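Local coordinates for protein telomerase reverse transcriptase (Candida tropicalis MYA-3404, PDB 6ZD1) that probably extends telomeres at chromosome ends as the reverse transcriptase subunit of telomerase, copying a template within the enzyme's RNA into DNA repeats, at residues 324-329 with 491-496; 294-299 with 476-481; 308-313 with 612-617; 482-487 with 527-532; 433-438 with 470-475. All blocks are in the same frame, centred on the assembly; numbering follows the deposited sequence.

Contact 1 of 5, residues 324-329 with 491-496; sequences LKKNKT and ATEDNL
Lys326 NZ and Glu493 OE2 form a long salt bridge of 3.8 Å, the polar link between the two segments. It lies at the edge of the reverse transcriptase palm, where the end of helix 309-326 comes near the turn that leads into strand 495-500. The aliphatic parts of the two side chains touch as well. Lys326 CD rests on Glu493 CB at 3.5 Å, and Lys326 CE lies against Glu493 CG at 3.6 Å. The two side chains cross at about a right angle. Lys326 sends CG anti to its own backbone N (chi1 -165°) and then bends at chi3 and chi4. That bend turns the ammonium group toward the carboxylate of Glu493, whose chain runs extended beyond CG. Both residues are exposed, so solvent probably screens the charge pair.

The backbone on the Glu493 side is held by its own turn: Asp494 N bonds to Ala491 O at 3.1 Å. Further along, Leu496 packs on Arg315, Ile316 and Phe319 of helix 309-326, so the buried Leu496 also joins strand and helix. Past the helix end, Lys328 folds back, and its NZ makes a weak hydrogen bond of 3.3 Å to Lys325 O.

Contact 2 of 5, residues 294-299 with 476-481; sequences ALRKSD and LYSTMV
Arg296 and Ser478 carry this contact between the end of helix 263-298 and the middle of helix 469-484, within the reverse transcriptase domain. The direct hydrogen bond is weak. Arg296 NH1 donates to Ser478 OG over 3.3 Å, and the N-H...acceptor angle is only 121°. The hydroxyl approaches the guanidinium obliquely. Its stronger partner is Asp474 O, one turn earlier in its own helix. Ser478 OG lies anti to its carbonyl carbon (chi1 -62°), beside the backbone N, which lets it bond back to Asp474 O while still meeting Arg296 NH1. Ser305 OG and Arg499 NH2 make further weak hydrogen bonds with it.

Charge adds a firmer link. Arg296 NH2 forms a salt bridge with Asp474 OD1, so one arginine meets two neighbouring turns of helix 469-484. The chain of Arg296 gets there by bending at chi2 (-66°). A weak bond to Asn307 OD1 gives NH2 a further partner.

Apolar packing lies on the other faces of helix 469-484. Within that segment CE of Met480, a selenomethionine, sits 3.6 Å above the Tyr477 ring plane, offset toward the rim.

Around the contact, Leu295 packs on Ile359 of helix 349-359, and Leu476 packs on Leu352 and Ser355 of that helix. Val481 touches Leu497 and Arg499 of strand 495-500 and Phe504 of strand 503-508. Helix 469-484 is therefore set between helices 263-298 and 349-359 and the palm sheet.

Contact 3 of 5, residues 308-313 with 612-617; sequences STNEVA and IRENVD
A helix N-terminus receives a carboxylate here: Ser308 is the N-cap residue of helix 309-326, and Glu614 of helix 609-637 reaches across to it. The carboxylate is gripped by both of its oxygens. Ser308 OG donates to Glu614 OE2 at 2.7 Å, while the backbone Asn310 N donates to Glu614 OE1 at 3.2 Å. Both oxygens are met on the syn side, by donors about 30° out of the carboxylate plane. Glu614 gets there with its chain extended beyond CG. The Asn310 amide stacks on the carboxylate, the planes 21° apart, with Asn310 CG 3.3 Å from Glu614 OE1. The axes of 309-313 and 612-617 stand at 90° and approach to 10.9 Å.

The contact joins the palm to the C-terminal helices, the thumb-like extension of telomerase. Behind it, Val312 packs on Leu498 and Leu500 of strand 495-500, and Ile612 packs on Phe660 of helix 642-664.

Two donors hold the carboxylate and fix its rotation. The positive end of the helix dipole, together with these bonds, would probably stabilise Glu614 as an anion.

Contact 4 of 5, residues 482-487 with 527-532; sequences SKEFKF and QKYGAF
Tyr529 OH donates a hydrogen bond of 2.6 Å to Glu484 OE2. The carboxylate oxygen accepts through its anti lone pair, the one pointing away from the other oxygen. It lies at the edge of the Tyr529 ring, in the ring plane, and the carboxylate and ring planes stand 78° apart. Glu484 CG also comes close, 3.3 Å from Tyr529 OH. The glutamate chain bends at chi2 (-67°), which brings OE2 round to the hydroxyl at the ring edge. On the other side of the hydroxyl, Lys483 CE lies 3.7 Å from Tyr529 OH. Lys528 NZ stands 4.3 Å from Glu484 OE2, beyond salt-bridge range, so it probably adds a looser electrostatic pull.

This pairing ties the C-terminal end of helix 469-484 to the loop before strand 539-541, in the reverse transcriptase palm. Tyr529 is buried, its ring packed against Leu476 and Met480 of the same helix, and its backbone bonds to Asn348. Glu484 leans on Leu526 and on Lys520 of helix 511-520. Just beyond Glu484, the Phe485 ring makes a cation-pi contact with Lys520.

The loop itself is shaped by a turn in which Gly530 N bonds to Gln527 O at 2.9 Å. Gly530 can take its positive phi of 87° because it has no side chain to jam against the carbonyl O of Tyr529. Next in the chain, Ala531 packs against Tyr477 and Met480.

Contact 5 of 5, residues 433-438 with 470-475; sequences EVCHSQ and GIFCDI
A buried sulfur-aromatic contact joins two helices of the reverse transcriptase domain: Cys435 of helix 428-440 meets the Phe472 ring of helix 469-484. The sulfur comes to the edge of the ring, in its plane. It sits 5.2 Å from the ring centroid and 86° off the ring normal. The nearest ring atom is Phe472 CE1, 4.0 Å from Cys435 SG. The Phe472 side chain points toward the other helix and ends against its backbone, with Phe472 CZ 3.9 Å from Cys435 O. That carbonyl approaches the ring obliquely. Phe472 CG lies anti to the carbonyl carbon (chi1 -79°), carrying the ring out to Cys435.

One turn further on, Gln438 adds its CB at another edge of the ring, while its amide turns off in another direction. Gln438 lies on Phe466 and Leu468, in the chain just before helix 469-484.

Helix 349-359 packs on the same phenylalanine, through Leu352 and Ile356. No hydrogen bond crosses between the two segments, so van der Waals packing holds this spot. Backbone bonds keep each helix regular, such as Gln438 N to Val434 O at 2.9 Å. The closest approach of Gln438 to the ring is CB to Phe472 CE2, 4.2 Å.

In the fold
Helix 469-484 is the common thread: contacts 5, 2 and 4 follow one another along it. The centres of contacts 5 and 2 are 15 Å apart, and those of 2 and 4 are 12 Å apart. Contacts 5 and 2 touch directly, and so do contacts 2 and 4. Contacts 1 and 3 share helix 309-326 at its two ends, with centres 25 Å apart. Contact 3 alone reaches the C-terminal helices. Strand 495-500 packs against both helix 309-326 and helix 469-484. In reverse transcriptases the turn between this strand and the next one, here 503-508, carries catalytic aspartates of the palm.

Contact 1 of 5, residues 324-329 with 491-496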
# COMPACT_ATOMS: atom_id res chain seq x y z
N LEU A 324 21.11 -7.87 30.69
CA LEU A 324 21.14 -9.02 31.59
C LEU A 324 22.51 -9.67 31.66
O LEU A 324 22.78 -10.43 32.59
CB LEU A 324 20.11 -10.06 31.15
CG LEU A 324 18.65 -9.63 31.27
CD1 LEU A 324 17.74 -10.75 30.80
CD2 LEU A 324 18.33 -9.25 32.70
N LYS A 325 23.39 -9.38 30.70
CA LYS A 325 24.75 -9.90 30.73
C LYS A 325 25.74 -8.92 31.34
O LYS A 325 26.77 -9.35 31.86
CB LYS A 325 25.22 -10.25 29.31
CG LYS A 325 24.29 -11.15 28.50
CD LYS A 325 24.66 -11.14 27.02
CE LYS A 325 23.69 -11.96 26.16
NZ LYS A 325 23.69 -13.41 26.50
N LYS A 326 25.43 -7.63 31.31
CA LYS A 326 26.39 -6.61 31.71
C LYS A 326 26.46 -6.47 33.23
O LYS A 326 27.55 -6.40 33.80
CB LYS A 326 26.04 -5.28 31.06
CG LYS A 326 27.15 -4.26 31.10
CD LYS A 326 26.91 -3.19 30.06
CE LYS A 326 26.68 -3.82 28.69
NZ LYS A 326 27.82 -4.70 28.28
N ASN A 327 25.30 -6.42 33.89
CA ASN A 327 25.25 -6.37 35.35
C ASN A 327 24.44 -7.50 35.95
O ASN A 327 24.18 -7.48 37.17
CB ASN A 327 24.71 -5.01 35.81
CG ASN A 327 23.51 -4.56 35.02
OD1 ASN A 327 22.85 -5.36 34.37
ND2 ASN A 327 23.23 -3.26 35.06
N LYS A 328 24.00 -8.47 35.14
CA LYS A 328 23.41 -9.74 35.55
C LYS A 328 21.99 -9.61 36.09
O LYS A 328 21.33 -10.63 36.34
CB LYS A 328 24.28 -10.49 36.57
CG LYS A 328 25.59 -11.00 35.99
CD LYS A 328 25.31 -11.76 34.70
CE LYS A 328 26.57 -11.98 33.87
NZ LYS A 328 26.22 -12.58 32.54
N THR A 329 21.48 -8.39 36.26
CA THR A 329 20.09 -8.13 36.59
C THR A 329 19.58 -7.05 35.67
O THR A 329 20.33 -6.47 34.87
CB THR A 329 19.91 -7.70 38.06
OG1 THR A 329 20.79 -6.61 38.35
CG2 THR A 329 20.20 -8.85 39.00
N ALA A 491 28.21 5.65 25.32
CA ALA A 491 27.71 4.92 26.47
C ALA A 491 26.48 4.09 26.08
O ALA A 491 25.46 4.08 26.78
CB ALA A 491 27.39 5.87 27.63
N THR A 492 26.58 3.40 24.94
CA THR A 492 25.48 2.58 24.44
C THR A 492 25.06 1.49 25.43
O THR A 492 23.93 1.00 25.35
CB THR A 492 25.87 1.94 23.10
OG1 THR A 492 26.46 2.93 22.26
CG2 THR A 492 24.66 1.34 22.40
N GLU A 493 25.94 1.12 26.35
CA GLU A 493 25.63 0.09 27.34
C GLU A 493 24.49 0.49 28.28
O GLU A 493 23.96 -0.39 28.97
CB GLU A 493 26.88 -0.22 28.16
CG GLU A 493 28.06 -0.73 27.35
CD GLU A 493 29.26 -1.04 28.21
OE1 GLU A 493 29.28 -0.60 29.38
OE2 GLU A 493 30.17 -1.74 27.73
N ASP A 494 24.12 1.77 28.32
CA ASP A 494 23.17 2.27 29.31
C ASP A 494 21.93 2.92 28.72
O ASP A 494 20.97 3.14 29.47
CB ASP A 494 23.85 3.28 30.24
CG ASP A 494 24.68 2.61 31.33
OD1 ASP A 494 24.09 2.19 32.34
OD2 ASP A 494 25.91 2.49 31.15
N ASN A 495 21.92 3.25 27.43
CA ASN A 495 20.77 3.92 26.84
C ASN A 495 20.64 3.53 25.38
O ASN A 495 21.62 3.16 24.73
CB ASN A 495 20.87 5.44 26.99
CG ASN A 495 22.27 5.95 26.77
OD1 ASN A 495 22.98 6.26 27.73
ND2 ASN A 495 22.68 6.04 25.51
N LEU A 496 19.41 3.61 24.87
CA LEU A 496 19.08 3.15 23.53
C LEU A 496 18.05 4.09 22.90
O LEU A 496 16.99 4.32 23.49
CB LEU A 496 18.53 1.72 23.56
CG LEU A 496 17.88 1.23 22.27
CD1 LEU A 496 18.94 1.01 21.21
CD2 LEU A 496 17.06 -0.03 22.51

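Contact 2 of 5, residues 294-299 with 476-481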
# COMPACT_ATOMS: atom_id res chain seq x y z
N ALA A 294 25.22 2.63 3.82
CA ALA A 294 26.62 2.64 4.22
C ALA A 294 26.83 3.46 5.49
O ALA A 294 27.76 3.19 6.25
CB ALA A 294 27.49 3.19 3.08
N LEU A 295 25.96 4.44 5.74
CA LEU A 295 26.04 5.21 6.97
C LEU A 295 25.51 4.45 8.17
O LEU A 295 25.90 4.76 9.30
CB LEU A 295 25.28 6.53 6.82
CG LEU A 295 25.97 7.54 5.91
CD1 LEU A 295 25.08 8.75 5.71
CD2 LEU A 295 27.30 7.94 6.51
N ARG A 296 24.63 3.47 7.96
CA ARG A 296 24.17 2.65 9.07
C ARG A 296 25.33 1.88 9.68
O ARG A 296 25.38 1.68 10.90
CB ARG A 296 23.08 1.68 8.59
CG ARG A 296 21.84 2.37 8.04
CD ARG A 296 21.10 3.13 9.12
NE ARG A 296 19.73 3.44 8.72
CZ ARG A 296 19.35 4.57 8.14
NH1 ARG A 296 20.25 5.52 7.88
NH2 ARG A 296 18.08 4.76 7.82
N LYS A 297 26.28 1.45 8.85
CA LYS A 297 27.48 0.75 9.30
C LYS A 297 28.59 1.71 9.73
O LYS A 297 29.30 1.43 10.69
CB LYS A 297 27.99 -0.17 8.19
CG LYS A 297 26.96 -1.19 7.71
CD LYS A 297 27.36 -1.78 6.36
CE LYS A 297 28.73 -2.44 6.42
NZ LYS A 297 29.14 -2.96 5.09
N SER A 298 28.74 2.83 9.03
CA SER A 298 29.84 3.74 9.31
C SER A 298 29.63 4.50 10.61
O SER A 298 30.44 4.42 11.54
CB SER A 298 30.02 4.73 8.15
OG SER A 298 30.04 4.05 6.90
N ASP A 299 28.55 5.26 10.69
CA ASP A 299 28.30 6.13 11.83
C ASP A 299 27.52 5.41 12.92
O ASP A 299 26.66 4.57 12.65
CB ASP A 299 27.54 7.38 11.40
CG ASP A 299 28.31 8.66 11.68
OD1 ASP A 299 29.29 8.93 10.95
OD2 ASP A 299 27.94 9.37 12.63
N LEU A 476 17.06 13.02 5.90
CA LEU A 476 17.11 14.19 6.78
C LEU A 476 17.06 13.78 8.25
O LEU A 476 17.87 14.25 9.06
CB LEU A 476 15.97 15.15 6.44
CG LEU A 476 15.90 16.44 7.28
CD1 LEU A 476 17.24 17.16 7.27
CD2 LEU A 476 14.81 17.37 6.79
N TYR A 477 16.13 12.90 8.61
CA TYR A 477 16.00 12.52 10.02
C TYR A 477 17.17 11.65 10.48
O TYR A 477 17.56 11.72 11.65
CB TYR A 477 14.66 11.81 10.26
CG TYR A 477 13.48 12.75 10.45
CD1 TYR A 477 13.59 14.11 10.21
CD2 TYR A 477 12.25 12.27 10.88
CE1 TYR A 477 12.51 14.97 10.38
CE2 TYR A 477 11.17 13.11 11.06
CZ TYR A 477 11.30 14.46 10.81
OH TYR A 477 10.22 15.29 10.99
N SER A 478 17.74 10.83 9.59
CA SER A 478 18.96 10.12 9.96
C SER A 478 20.10 11.10 10.22
O SER A 478 20.84 10.96 11.20
CB SER A 478 19.36 9.13 8.87
OG SER A 478 18.36 8.13 8.69
N THR A 479 20.25 12.09 9.34
CA THR A 479 21.24 13.14 9.55
C THR A 479 20.96 13.92 10.82
O THR A 479 21.88 14.25 11.58
CB THR A 479 21.26 14.08 8.34
OG1 THR A 479 21.57 13.33 7.16
CG2 THR A 479 22.30 15.18 8.53
N MSE A 480 19.69 14.25 11.06
CA MSE A 480 19.30 15.00 12.25
C MSE A 480 19.61 14.23 13.53
O MSE A 480 20.21 14.78 14.45
CB MSE A 480 17.80 15.32 12.19
CG MSE A 480 17.29 16.10 13.39
SE MSE A 480 15.35 16.25 13.42
CE MSE A 480 14.89 14.36 13.58
N VAL A 481 19.21 12.96 13.57
CA VAL A 481 19.45 12.14 14.76
C VAL A 481 20.95 12.02 15.03
O VAL A 481 21.39 12.08 16.18
CB VAL A 481 18.79 10.76 14.60
CG1 VAL A 481 19.32 9.79 15.64
CG2 VAL A 481 17.27 10.89 14.72

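Contact 3 of 5, residues 308-313 with 612-617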
# COMPACT_ATOMS: atom_id res chain seq x y z
N SER A 308 12.41 -0.73 10.32
CA SER A 308 11.17 -1.50 10.38
C SER A 308 10.77 -1.72 11.83
O SER A 308 11.55 -1.48 12.76
CB SER A 308 11.32 -2.83 9.64
OG SER A 308 12.29 -3.66 10.25
N THR A 309 9.54 -2.20 12.02
CA THR A 309 9.02 -2.43 13.36
C THR A 309 9.72 -3.60 14.05
O THR A 309 10.12 -3.50 15.21
CB THR A 309 7.51 -2.66 13.32
OG1 THR A 309 6.84 -1.40 13.17
CG2 THR A 309 7.03 -3.32 14.61
N ASN A 310 9.87 -4.72 13.34
CA ASN A 310 10.56 -5.86 13.93
C ASN A 310 11.98 -5.51 14.34
O ASN A 310 12.50 -6.06 15.31
CB ASN A 310 10.57 -7.05 12.97
CG ASN A 310 9.18 -7.55 12.64
OD1 ASN A 310 8.18 -6.88 12.91
ND2 ASN A 310 9.10 -8.74 12.05
N GLU A 311 12.62 -4.58 13.61
CA GLU A 311 13.95 -4.16 14.02
C GLU A 311 13.90 -3.36 15.32
O GLU A 311 14.83 -3.45 16.13
CB GLU A 311 14.62 -3.34 12.91
CG GLU A 311 16.12 -3.60 12.80
CD GLU A 311 16.86 -2.52 12.02
OE1 GLU A 311 17.69 -1.82 12.63
OE2 GLU A 311 16.62 -2.39 10.80
N VAL A 312 12.82 -2.60 15.53
CA VAL A 312 12.64 -1.91 16.81
C VAL A 312 12.57 -2.93 17.94
O VAL A 312 13.23 -2.80 18.98
CB VAL A 312 11.38 -1.02 16.77
CG1 VAL A 312 10.98 -0.59 18.17
CG2 VAL A 312 11.62 0.19 15.88
N ALA A 313 11.79 -4.00 17.74
CA ALA A 313 11.64 -5.02 18.77
C ALA A 313 12.96 -5.73 19.03
O ALA A 313 13.34 -5.95 20.19
CB ALA A 313 10.57 -6.02 18.35
N ILE A 612 8.10 -3.05 3.82
CA ILE A 612 7.20 -3.71 2.88
C ILE A 612 7.23 -5.21 3.09
O ILE A 612 6.19 -5.87 3.16
CB ILE A 612 7.56 -3.34 1.43
CG1 ILE A 612 7.23 -1.88 1.14
CG2 ILE A 612 6.82 -4.24 0.45
CD1 ILE A 612 7.62 -1.44 -0.25
N ARG A 613 8.44 -5.76 3.23
CA ARG A 613 8.58 -7.21 3.37
C ARG A 613 7.90 -7.69 4.64
O ARG A 613 7.08 -8.61 4.60
CB ARG A 613 10.06 -7.58 3.34
CG ARG A 613 10.37 -8.96 3.86
CD ARG A 613 11.15 -8.87 5.15
NE ARG A 613 11.71 -10.16 5.53
CZ ARG A 613 12.60 -10.33 6.49
NH1 ARG A 613 13.04 -9.29 7.18
NH2 ARG A 613 13.06 -11.55 6.77
N GLU A 614 8.19 -7.04 5.77
CA GLU A 614 7.63 -7.48 7.05
C GLU A 614 6.11 -7.37 7.06
O GLU A 614 5.43 -8.17 7.71
CB GLU A 614 8.25 -6.69 8.20
CG GLU A 614 9.70 -7.07 8.47
CD GLU A 614 10.36 -6.17 9.50
OE1 GLU A 614 9.64 -5.43 10.21
OE2 GLU A 614 11.61 -6.20 9.60
N ASN A 615 5.55 -6.40 6.34
CA ASN A 615 4.09 -6.30 6.26
C ASN A 615 3.52 -7.47 5.48
O ASN A 615 2.52 -8.07 5.90
CB ASN A 615 3.69 -4.98 5.60
CG ASN A 615 4.04 -3.79 6.46
OD1 ASN A 615 3.76 -3.77 7.66
ND2 ASN A 615 4.67 -2.79 5.86
N VAL A 616 4.12 -7.80 4.34
CA VAL A 616 3.74 -9.00 3.62
C VAL A 616 3.92 -10.22 4.52
O VAL A 616 3.04 -11.10 4.58
CB VAL A 616 4.56 -9.11 2.32
CG1 VAL A 616 4.33 -10.45 1.65
CG2 VAL A 616 4.19 -7.96 1.39
N ASP A 617 5.03 -10.28 5.26
CA ASP A 617 5.25 -11.40 6.18
C ASP A 617 4.18 -11.44 7.26
O ASP A 617 3.72 -12.52 7.65
CB ASP A 617 6.64 -11.30 6.80
CG ASP A 617 7.75 -11.50 5.79
OD1 ASP A 617 7.45 -11.80 4.61
OD2 ASP A 617 8.94 -11.36 6.17

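Contact 4 of 5, residues 482-487 with 527-532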
# COMPACT_ATOMS: atom_id res chain seq x y z
N SER A 482 21.75 11.91 13.96
CA SER A 482 23.17 11.65 14.13
C SER A 482 23.93 12.88 14.62
O SER A 482 24.89 12.74 15.38
CB SER A 482 23.76 11.16 12.80
OG SER A 482 25.17 11.00 12.90
N LYS A 483 23.50 14.07 14.22
CA LYS A 483 24.20 15.29 14.61
C LYS A 483 23.67 15.88 15.90
O LYS A 483 24.40 16.57 16.61
CB LYS A 483 24.09 16.35 13.50
CG LYS A 483 24.67 15.94 12.15
CD LYS A 483 24.70 17.12 11.18
CE LYS A 483 23.32 17.72 10.97
NZ LYS A 483 23.33 18.86 10.02
N GLU A 484 22.40 15.63 16.22
CA GLU A 484 21.75 16.28 17.35
C GLU A 484 21.85 15.48 18.65
O GLU A 484 21.84 16.09 19.72
CB GLU A 484 20.29 16.56 17.01
CG GLU A 484 20.08 17.67 15.98
CD GLU A 484 20.49 19.04 16.51
OE1 GLU A 484 20.49 19.23 17.74
OE2 GLU A 484 20.82 19.92 15.68
N PHE A 485 22.02 14.17 18.58
CA PHE A 485 21.98 13.30 19.76
C PHE A 485 23.35 12.70 20.04
O PHE A 485 23.47 11.52 20.39
CB PHE A 485 20.95 12.20 19.60
CG PHE A 485 19.53 12.68 19.69
CD1 PHE A 485 18.91 12.84 20.92
CD2 PHE A 485 18.80 12.95 18.54
CE1 PHE A 485 17.60 13.27 21.00
CE2 PHE A 485 17.49 13.39 18.62
CZ PHE A 485 16.89 13.55 19.85
N LYS A 486 24.40 13.51 19.87
CA LYS A 486 25.77 13.02 19.99
C LYS A 486 26.03 12.36 21.34
O LYS A 486 26.78 11.38 21.41
CB LYS A 486 26.76 14.16 19.77
CG LYS A 486 26.73 14.76 18.38
CD LYS A 486 27.64 15.97 18.26
CE LYS A 486 27.61 16.55 16.85
NZ LYS A 486 28.42 17.79 16.74
N PHE A 487 25.40 12.84 22.41
CA PHE A 487 25.67 12.29 23.73
C PHE A 487 24.86 11.03 23.97
O PHE A 487 24.18 10.90 24.98
CB PHE A 487 25.34 13.33 24.81
CG PHE A 487 23.99 13.99 24.62
CD1 PHE A 487 22.85 13.44 25.18
CD2 PHE A 487 23.88 15.16 23.89
CE1 PHE A 487 21.61 14.04 25.00
CE2 PHE A 487 22.64 15.77 23.72
CZ PHE A 487 21.51 15.20 24.27
N GLN A 527 13.57 22.24 15.26
CA GLN A 527 12.77 22.94 14.27
C GLN A 527 13.60 23.38 13.08
O GLN A 527 13.04 23.64 12.01
CB GLN A 527 12.07 24.14 14.90
CG GLN A 527 11.32 23.79 16.18
CD GLN A 527 10.63 24.99 16.80
OE1 GLN A 527 10.58 26.07 16.21
NE2 GLN A 527 10.09 24.80 18.00
N LYS A 528 14.93 23.47 13.24
CA LYS A 528 15.80 23.82 12.13
C LYS A 528 15.62 22.86 10.96
O LYS A 528 15.69 23.26 9.79
CB LYS A 528 17.26 23.82 12.59
CG LYS A 528 17.57 24.84 13.66
CD LYS A 528 18.98 24.66 14.19
CE LYS A 528 18.97 24.43 15.69
NZ LYS A 528 20.33 24.13 16.22
N TYR A 529 15.39 21.58 11.27
CA TYR A 529 15.21 20.55 10.26
C TYR A 529 13.77 20.44 9.79
O TYR A 529 13.50 19.69 8.84
CB TYR A 529 15.67 19.20 10.83
CG TYR A 529 17.05 19.23 11.45
CD1 TYR A 529 17.23 19.59 12.79
CD2 TYR A 529 18.18 18.89 10.71
CE1 TYR A 529 18.49 19.62 13.36
CE2 TYR A 529 19.44 18.91 11.28
CZ TYR A 529 19.59 19.28 12.60
OH TYR A 529 20.85 19.30 13.16
N GLY A 530 12.85 21.20 10.38
CA GLY A 530 11.44 20.99 10.14
C GLY A 530 10.78 19.97 11.03
O GLY A 530 9.62 19.60 10.77
N ALA A 531 11.47 19.47 12.05
CA ALA A 531 10.89 18.54 13.00
C ALA A 531 10.26 19.31 14.15
O ALA A 531 10.94 20.09 14.83
CB ALA A 531 11.95 17.58 13.52
N PHE A 532 8.96 19.09 14.38
CA PHE A 532 8.23 19.71 15.47
C PHE A 532 7.63 18.61 16.33
O PHE A 532 6.78 17.84 15.85
CB PHE A 532 7.13 20.64 14.95
CG PHE A 532 7.64 21.85 14.23
CD1 PHE A 532 7.86 21.83 12.86
CD2 PHE A 532 7.88 23.03 14.92
CE1 PHE A 532 8.32 22.95 12.20
CE2 PHE A 532 8.34 24.16 14.26
CZ PHE A 532 8.57 24.12 12.90

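Contact 5 of 5, residues 433-438 with 470-475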
# COMPACT_ATOMS: atom_id res chain seq x y z
N GLU A 433 20.91 17.18 -9.13
CA GLU A 433 19.97 17.97 -9.92
C GLU A 433 18.56 17.42 -9.82
O GLU A 433 17.60 18.19 -9.65
CB GLU A 433 20.43 18.01 -11.38
CG GLU A 433 19.70 19.03 -12.23
CD GLU A 433 20.20 19.07 -13.66
OE1 GLU A 433 19.90 18.12 -14.42
OE2 GLU A 433 20.89 20.05 -14.01
N VAL A 434 18.40 16.10 -9.91
CA VAL A 434 17.07 15.50 -9.85
C VAL A 434 16.48 15.65 -8.45
O VAL A 434 15.28 15.91 -8.30
CB VAL A 434 17.13 14.03 -10.30
CG1 VAL A 434 15.77 13.36 -10.15
CG2 VAL A 434 17.62 13.95 -11.73
N CYS A 435 17.30 15.48 -7.41
CA CYS A 435 16.82 15.69 -6.05
C CYS A 435 16.32 17.12 -5.86
O CYS A 435 15.21 17.34 -5.36
CB CYS A 435 17.92 15.36 -5.04
SG CYS A 435 18.32 13.59 -4.91
N HIS A 436 17.13 18.10 -6.28
CA HIS A 436 16.71 19.50 -6.18
C HIS A 436 15.46 19.76 -7.00
O HIS A 436 14.55 20.48 -6.56
CB HIS A 436 17.84 20.42 -6.62
CG HIS A 436 18.95 20.53 -5.63
ND1 HIS A 436 19.85 21.57 -5.62
CD2 HIS A 436 19.31 19.71 -4.61
CE1 HIS A 436 20.72 21.40 -4.64
NE2 HIS A 436 20.42 20.28 -4.01
N SER A 437 15.38 19.18 -8.20
CA SER A 437 14.20 19.37 -9.04
C SER A 437 12.95 18.81 -8.37
O SER A 437 11.89 19.44 -8.41
CB SER A 437 14.42 18.73 -10.41
OG SER A 437 13.25 18.82 -11.20
N GLN A 438 13.06 17.64 -7.75
CA GLN A 438 11.91 17.06 -7.06
C GLN A 438 11.51 17.90 -5.85
O GLN A 438 10.32 18.05 -5.56
CB GLN A 438 12.21 15.63 -6.64
CG GLN A 438 12.38 14.65 -7.79
CD GLN A 438 11.06 14.13 -8.32
OE1 GLN A 438 10.23 13.61 -7.57
NE2 GLN A 438 10.85 14.26 -9.63
N GLY A 470 9.78 9.64 0.60
CA GLY A 470 10.07 8.81 1.76
C GLY A 470 11.55 8.76 2.08
O GLY A 470 11.95 8.90 3.24
N ILE A 471 12.39 8.60 1.05
CA ILE A 471 13.82 8.52 1.32
C ILE A 471 14.37 9.90 1.66
O ILE A 471 15.35 10.01 2.41
CB ILE A 471 14.56 7.87 0.14
CG1 ILE A 471 16.00 7.53 0.55
CG2 ILE A 471 14.55 8.78 -1.08
CD1 ILE A 471 16.64 6.49 -0.34
N PHE A 472 13.75 10.97 1.15
CA PHE A 472 14.13 12.31 1.59
C PHE A 472 13.99 12.43 3.10
O PHE A 472 14.95 12.75 3.81
CB PHE A 472 13.27 13.36 0.89
CG PHE A 472 13.69 13.67 -0.52
CD1 PHE A 472 14.94 13.28 -0.98
CD2 PHE A 472 12.85 14.36 -1.37
CE1 PHE A 472 15.33 13.56 -2.28
CE2 PHE A 472 13.24 14.66 -2.67
CZ PHE A 472 14.48 14.26 -3.12
N CYS A 473 12.81 12.09 3.62
CA CYS A 473 12.57 12.19 5.06
C CYS A 473 13.51 11.27 5.84
O CYS A 473 13.92 11.61 6.95
CB CYS A 473 11.11 11.85 5.36
SG CYS A 473 10.58 12.12 7.06
N ASP A 474 13.88 10.13 5.25
CA ASP A 474 14.81 9.22 5.91
C ASP A 474 16.22 9.80 5.97
O ASP A 474 16.89 9.72 7.00
CB ASP A 474 14.81 7.87 5.19
CG ASP A 474 15.40 6.75 6.03
OD1 ASP A 474 15.77 7.00 7.20
OD2 ASP A 474 15.50 5.62 5.51
N ILE A 475 16.67 10.41 4.87
CA ILE A 475 17.99 11.04 4.84
C ILE A 475 18.07 12.15 5.87
O ILE A 475 19.03 12.24 6.64
CB ILE A 475 18.30 11.56 3.43
CG1 ILE A 475 18.54 10.41 2.45
CG2 ILE A 475 19.52 12.48 3.45
CD1 ILE A 475 18.75 10.87 1.03